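Local structure of carbonic anhydrase (Neosartorya fumigata, 7COI) at residues S239-A244 against R248-H253; I198-L203 against V221-L226. The protein probably catalyses the reversible hydration of carbon dioxide to hydrogencarbonate and a proton, as a zinc-dependent beta-class carbonic anhydrase. All coordinates share one frame; numbering follows the deposited sequence.

Contact 1: S239-A244 against R248-H253; sequences SVVLEA and RGLQVH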
loop_
_atom_site.group_PDB
_atom_site.type_symbol
_atom_site.label_atom_id
_atom_site.label_comp_id
_atom_site.label_asym_id
_atom_site.label_seq_id
_atom_site.Cartn_x
_atom_site.Cartn_y
_atom_site.Cartn_z
ATOM N N SER A 239 11.046 14.482 -2.111
ATOM C CA SER A 239 12.267 15.227 -1.716
ATOM C C SER A 239 13.496 14.627 -2.410
ATOM O O SER A 239 14.373 15.415 -2.873
ATOM C CB SER A 239 12.440 15.262 -0.230
ATOM O OG SER A 239 13.442 16.222 0.091
ATOM N N VAL A 240 13.565 13.293 -2.542
ATOM C CA VAL A 240 14.792 12.650 -3.096
ATOM C C VAL A 240 15.005 13.132 -4.536
ATOM O O VAL A 240 16.203 13.371 -4.936
ATOM C CB VAL A 240 14.782 11.114 -2.968
ATOM C CG1 VAL A 240 13.691 10.458 -3.808
ATOM C CG2 VAL A 240 16.127 10.520 -3.326
ATOM N N VAL A 241 13.932 13.273 -5.300
ATOM C CA VAL A 241 14.010 13.749 -6.700
ATOM C C VAL A 241 14.359 15.244 -6.718
ATOM O O VAL A 241 15.264 15.632 -7.498
ATOM C CB VAL A 241 12.700 13.459 -7.449
ATOM C CG1 VAL A 241 12.691 14.057 -8.844
ATOM C CG2 VAL A 241 12.453 11.951 -7.498
ATOM N N LEU A 242 13.647 16.064 -5.954
ATOM C CA LEU A 242 13.911 17.539 -5.947
ATOM C C LEU A 242 15.372 17.801 -5.557
ATOM O O LEU A 242 16.005 18.668 -6.208
ATOM C CB LEU A 242 12.949 18.239 -4.990
ATOM C CG LEU A 242 11.496 18.230 -5.437
ATOM C CD1 LEU A 242 10.573 18.582 -4.290
ATOM C CD2 LEU A 242 11.283 19.151 -6.617
ATOM N N GLU A 243 15.889 17.094 -4.559
ATOM C CA GLU A 243 17.297 17.214 -4.105
ATOM C C GLU A 243 18.246 16.939 -5.292
ATOM O O GLU A 243 19.205 17.715 -5.522
ATOM C CB GLU A 243 17.593 16.252 -2.952
ATOM C CG GLU A 243 16.922 16.562 -1.624
ATOM C CD GLU A 243 16.918 15.357 -0.680
ATOM O OE1 GLU A 243 17.830 14.486 -0.823
ATOM O OE2 GLU A 243 15.980 15.234 0.154
ATOM N N ALA A 244 18.012 15.864 -6.051
ATOM C CA ALA A 244 18.875 15.445 -7.185
ATOM C C ALA A 244 18.764 16.450 -8.329
ATOM O O ALA A 244 19.772 16.666 -9.048
ATOM C CB ALA A 244 18.507 14.050 -7.652
ATOM N N ARG A 248 22.489 17.871 -8.933
ATOM C CA ARG A 248 23.245 17.341 -10.094
ATOM C C ARG A 248 22.496 17.487 -11.411
ATOM O O ARG A 248 22.950 16.908 -12.404
ATOM C CB ARG A 248 23.693 15.899 -9.869
ATOM C CG ARG A 248 22.571 14.870 -9.715
ATOM C CD ARG A 248 23.034 13.479 -10.179
ATOM N NE ARG A 248 21.958 12.490 -10.140
ATOM C CZ ARG A 248 21.464 11.982 -9.017
ATOM N NH1 ARG A 248 21.897 12.421 -7.842
ATOM N NH2 ARG A 248 20.467 11.105 -9.010
ATOM N N GLY A 249 21.431 18.279 -11.457
ATOM C CA GLY A 249 20.671 18.501 -12.687
ATOM C C GLY A 249 20.008 17.205 -13.150
ATOM O O GLY A 249 19.878 17.036 -14.376
ATOM N N LEU A 250 19.582 16.328 -12.225
ATOM C CA LEU A 250 18.730 15.165 -12.613
ATOM C C LEU A 250 17.632 15.689 -13.515
ATOM O O LEU A 250 16.983 16.753 -13.199
ATOM C CB LEU A 250 18.137 14.506 -11.365
ATOM C CG LEU A 250 17.057 13.449 -11.622
ATOM C CD1 LEU A 250 17.704 12.229 -12.180
ATOM C CD2 LEU A 250 16.329 13.067 -10.348
ATOM N N GLN A 251 17.369 14.981 -14.608
ATOM C CA GLN A 251 16.319 15.395 -15.544
ATOM C C GLN A 251 15.194 14.375 -15.475
ATOM O O GLN A 251 15.506 13.185 -15.267
ATOM C CB GLN A 251 16.874 15.483 -16.949
ATOM C CG GLN A 251 17.882 16.615 -17.097
ATOM C CD GLN A 251 18.522 16.579 -18.460
ATOM O OE1 GLN A 251 17.911 16.183 -19.448
ATOM N NE2 GLN A 251 19.786 16.949 -18.509
ATOM N N VAL A 252 13.972 14.848 -15.692
ATOM C CA VAL A 252 12.794 13.954 -15.830
ATOM C C VAL A 252 12.206 14.139 -17.214
ATOM O O VAL A 252 12.272 15.246 -17.752
ATOM C CB VAL A 252 11.788 14.175 -14.684
ATOM C CG1 VAL A 252 12.470 13.999 -13.350
ATOM C CG2 VAL A 252 11.083 15.532 -14.769
ATOM N N HIS A 253 11.698 13.066 -17.801
ATOM C CA HIS A 253 11.236 13.065 -19.213
ATOM C C HIS A 253 9.957 12.259 -19.318
ATOM O O HIS A 253 9.929 11.165 -18.723
ATOM C CB HIS A 253 12.300 12.436 -20.133
ATOM C CG HIS A 253 13.684 12.929 -19.896
ATOM N ND1 HIS A 253 14.139 14.064 -20.520
ATOM C CD2 HIS A 253 14.696 12.461 -19.135
ATOM C CE1 HIS A 253 15.379 14.284 -20.134
ATOM N NE2 HIS A 253 15.763 13.290 -19.316
#

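Contact 2: I198-L203 against V221-L226; sequences IPLRQL and VRLAEL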
loop_
_atom_site.group_PDB
_atom_site.type_symbol
_atom_site.label_atom_id
_atom_site.label_comp_id
_atom_site.label_asym_id
_atom_site.label_seq_id
_atom_site.Cartn_x
_atom_site.Cartn_y
_atom_site.Cartn_z
ATOM N N ILE A 198 -7.460 4.315 -9.941
ATOM C CA ILE A 198 -8.136 5.560 -9.475
ATOM C C ILE A 198 -7.442 6.798 -10.059
ATOM O O ILE A 198 -8.156 7.732 -10.466
ATOM C CB ILE A 198 -8.233 5.611 -7.942
ATOM C CG1 ILE A 198 -9.321 4.687 -7.427
ATOM C CG2 ILE A 198 -8.471 7.044 -7.485
ATOM C CD1 ILE A 198 -9.242 4.450 -5.912
ATOM N N PRO A 199 -6.093 6.934 -10.060
ATOM C CA PRO A 199 -5.458 8.145 -10.589
ATOM C C PRO A 199 -5.836 8.483 -12.033
ATOM O O PRO A 199 -5.945 9.667 -12.361
ATOM C CB PRO A 199 -3.957 7.848 -10.471
ATOM C CG PRO A 199 -3.874 6.914 -9.266
ATOM C CD PRO A 199 -5.093 6.032 -9.443
ATOM N N LEU A 200 -6.037 7.448 -12.849
ATOM C CA LEU A 200 -6.477 7.601 -14.247
ATOM C C LEU A 200 -7.927 8.090 -14.261
ATOM O O LEU A 200 -8.215 8.979 -15.068
ATOM C CB LEU A 200 -6.296 6.284 -14.976
ATOM C CG LEU A 200 -4.856 5.925 -15.317
ATOM C CD1 LEU A 200 -4.756 4.473 -15.726
ATOM C CD2 LEU A 200 -4.361 6.803 -16.448
ATOM N N ARG A 201 -8.798 7.567 -13.393
ATOM C CA ARG A 201 -10.207 8.060 -13.314
ATOM C C ARG A 201 -10.247 9.483 -12.764
ATOM O O ARG A 201 -11.131 10.248 -13.183
ATOM C CB ARG A 201 -11.091 7.102 -12.535
ATOM C CG ARG A 201 -11.297 5.768 -13.204
ATOM C CD ARG A 201 -12.243 4.932 -12.394
ATOM N NE ARG A 201 -12.325 3.644 -13.032
ATOM C CZ ARG A 201 -13.159 3.355 -14.008
ATOM N NH1 ARG A 201 -14.046 4.264 -14.396
ATOM N NH2 ARG A 201 -13.128 2.151 -14.550
ATOM N N GLN A 202 -9.294 9.879 -11.913
ATOM C CA GLN A 202 -9.249 11.271 -11.416
ATOM C C GLN A 202 -8.948 12.205 -12.610
ATOM O O GLN A 202 -9.589 13.293 -12.718
ATOM C CB GLN A 202 -8.201 11.418 -10.320
ATOM C CG GLN A 202 -8.563 10.632 -9.053
ATOM C CD GLN A 202 -7.468 10.738 -8.027
ATOM O OE1 GLN A 202 -6.284 10.643 -8.342
ATOM N NE2 GLN A 202 -7.861 10.968 -6.792
ATOM N N LEU A 203 -7.997 11.808 -13.463
ATOM C CA LEU A 203 -7.653 12.574 -14.683
ATOM C C LEU A 203 -8.851 12.580 -15.631
ATOM O O LEU A 203 -9.137 13.658 -16.208
ATOM C CB LEU A 203 -6.410 11.974 -15.349
ATOM C CG LEU A 203 -5.108 12.227 -14.620
ATOM C CD1 LEU A 203 -4.005 11.352 -15.199
ATOM C CD2 LEU A 203 -4.739 13.710 -14.689
ATOM N N VAL A 221 -5.116 7.702 -26.130
ATOM C CA VAL A 221 -3.810 8.394 -26.279
ATOM C C VAL A 221 -3.791 9.617 -25.372
ATOM O O VAL A 221 -2.765 9.806 -24.724
ATOM C CB VAL A 221 -3.533 8.764 -27.749
ATOM C CG1 VAL A 221 -2.374 9.742 -27.896
ATOM C CG2 VAL A 221 -3.283 7.502 -28.557
ATOM N N ARG A 222 -4.837 10.439 -25.356
ATOM C CA ARG A 222 -4.843 11.718 -24.606
ATOM C C ARG A 222 -4.702 11.393 -23.127
ATOM O O ARG A 222 -3.887 12.019 -22.455
ATOM C CB ARG A 222 -6.122 12.527 -24.840
ATOM C CG ARG A 222 -6.149 13.875 -24.126
ATOM C CD ARG A 222 -5.009 14.809 -24.452
ATOM N NE ARG A 222 -5.081 15.114 -25.883
ATOM C CZ ARG A 222 -5.941 15.964 -26.473
ATOM N NH1 ARG A 222 -6.820 16.665 -25.774
ATOM N NH2 ARG A 222 -5.909 16.108 -27.785
ATOM N N LEU A 223 -5.469 10.434 -22.643
ATOM C CA LEU A 223 -5.415 10.078 -21.201
ATOM C C LEU A 223 -4.042 9.471 -20.890
ATOM O O LEU A 223 -3.527 9.732 -19.790
ATOM C CB LEU A 223 -6.563 9.128 -20.859
ATOM C CG LEU A 223 -6.661 8.772 -19.378
ATOM C CD1 LEU A 223 -6.674 10.001 -18.492
ATOM C CD2 LEU A 223 -7.885 7.934 -19.111
ATOM N N ALA A 224 -3.447 8.697 -21.794
ATOM C CA ALA A 224 -2.080 8.148 -21.620
ATOM C C ALA A 224 -1.090 9.298 -21.460
ATOM O O ALA A 224 -0.230 9.230 -20.624
ATOM C CB ALA A 224 -1.722 7.240 -22.777
ATOM N N GLU A 225 -1.211 10.357 -22.272
ATOM C CA GLU A 225 -0.331 11.557 -22.174
ATOM C C GLU A 225 -0.573 12.282 -20.852
ATOM O O GLU A 225 0.409 12.689 -20.228
ATOM C CB GLU A 225 -0.593 12.542 -23.317
ATOM C CG GLU A 225 -0.282 11.946 -24.667
ATOM C CD GLU A 225 -0.659 12.811 -25.856
ATOM O OE1 GLU A 225 -1.541 13.672 -25.699
ATOM O OE2 GLU A 225 -0.100 12.583 -26.941
ATOM N N LEU A 226 -1.839 12.503 -20.486
ATOM C CA LEU A 226 -2.189 13.203 -19.227
ATOM C C LEU A 226 -1.633 12.398 -18.046
ATOM O O LEU A 226 -1.113 13.003 -17.106
ATOM C CB LEU A 226 -3.704 13.377 -19.133
ATOM C CG LEU A 226 -4.310 14.413 -20.086
ATOM C CD1 LEU A 226 -5.800 14.256 -20.037
ATOM C CD2 LEU A 226 -3.862 15.821 -19.723
#

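Contact 1: S239-A244 against R248-H253
The carbonyl oxygen of Ala244 accepts two backbone bonds where helix 239-248 gives way to strand 251-257: Arg248 N reaches Ala244 O at 3.0 Å, one helical turn on, and Leu250 N reaches Ala244 O at 3.2 Å. The two donors approach from opposite faces of the carbonyl plane, so one oxygen ties both the last turn and the residue leading into the strand. Between them Gly249 leaves helical geometry with positive phi (65°) and turns the chain.

The side chains then fold back over the methyl of Ala244. Leu250 comes from the strand side; CG lies opposite its backbone N (chi1 170°), a setting that brings CD2 against Ala244 CB at 3.6 Å. The same CD2 branch reaches Val241, one turn earlier, touching Val241 CG1 at 4.1 Å, and the two side chains cross at a slant. Arg248 takes another route: its CG sits between the backbone N and the carbonyl carbon (chi1 63°), and the extended chain from CG to NE carries the guanidinium back along the helix. One of its faces then lies over Ala244 CB, which is 3.5 Å above the guanidinium plane and off-centre toward the rim. The charged end is held beyond this contact, with Arg248 NH2 bonded to the carbonyl oxygens of Val162 and Val167. Helix 152-164 packs against the same patch, Ile158 meeting Val241 and Val162 meeting Ala244, while Val170 of the neighbouring strand touches Leu250.

Gly249, in left-handed helical conformation just past the last turn, marks this as a glycine-terminated helix end (the C' position); here it turns the chain into strand 251-257, which runs parallel to 169-175 in the central sheet of this beta-class carbonic anhydrase.

Contact 2: I198-L203 against V221-L226
Leu200 and Leu203 of helix 193-206 meet Leu223 and Leu226 of helix 216-236 in the helical excursion that the chain makes between strands 169-175 and 251-257 of the alpha/beta fold. The two short segments cross steeply, their axes 10.1 Å apart at closest approach and their directions 110° apart, so the contact is compact and rests on a few leucines.

Leu223 is the central side chain. It points CG away from its own amide nitrogen (chi1 -176°), and CD1 reaches across to Leu203, where it lies 3.7 Å from Leu203 CB, and to the backbone one turn earlier, 3.9 Å from Leu200 O. Leu200 approaches the branch point of the same residue, its CD2 being 4.2 Å from Leu223 CG. Leu203 in turn extends CD1 past Leu223 to the next turn of the partner helix, lying 3.8 Å from Leu226 O and 4.4 Å from Leu226 CB.

Helix 179-185 lies against the same leucines: Val181 and Leu185 touch Leu223, and Ala184 touches Leu200. The side chain of Leu200 is about 6 Å from that of the zinc ligand Cys178 and about 8 Å from the zinc ion, which brings the Leu200 end of the cluster close to the metal site. On other faces of helix 193-206, Arg201 and Gln202 bond to Ser282 and Gln237 of a neighbouring subunit.

No hydrogen bond or salt bridge joins the two segments; between them the contact is van der Waals, leucine methyls resting on aliphatic carbons and on backbone carbonyls, and the fit of the leucine branches, with helix 179-185 against them, contributes to setting the crossing.

Overall arrangement
Contact 2 comes first along the chain and closes before contact 1 opens; both belong to the long, mostly helical connection between strands 169-175 and 251-257. Their centres are 24 Å apart, and their nearest atoms, about 10 Å apart, do not touch. Helix 216-236 spans much of the interval: its earlier part carries residues 221-226 of contact 2, while Leu232 and Leu235 further on pack against Val252 and Val241 of contact 1. Helix 239-248 follows directly. Contact 2 joins two helices close to the zinc ion, whereas contact 1, away from the metal, returns the chain to the central sheet.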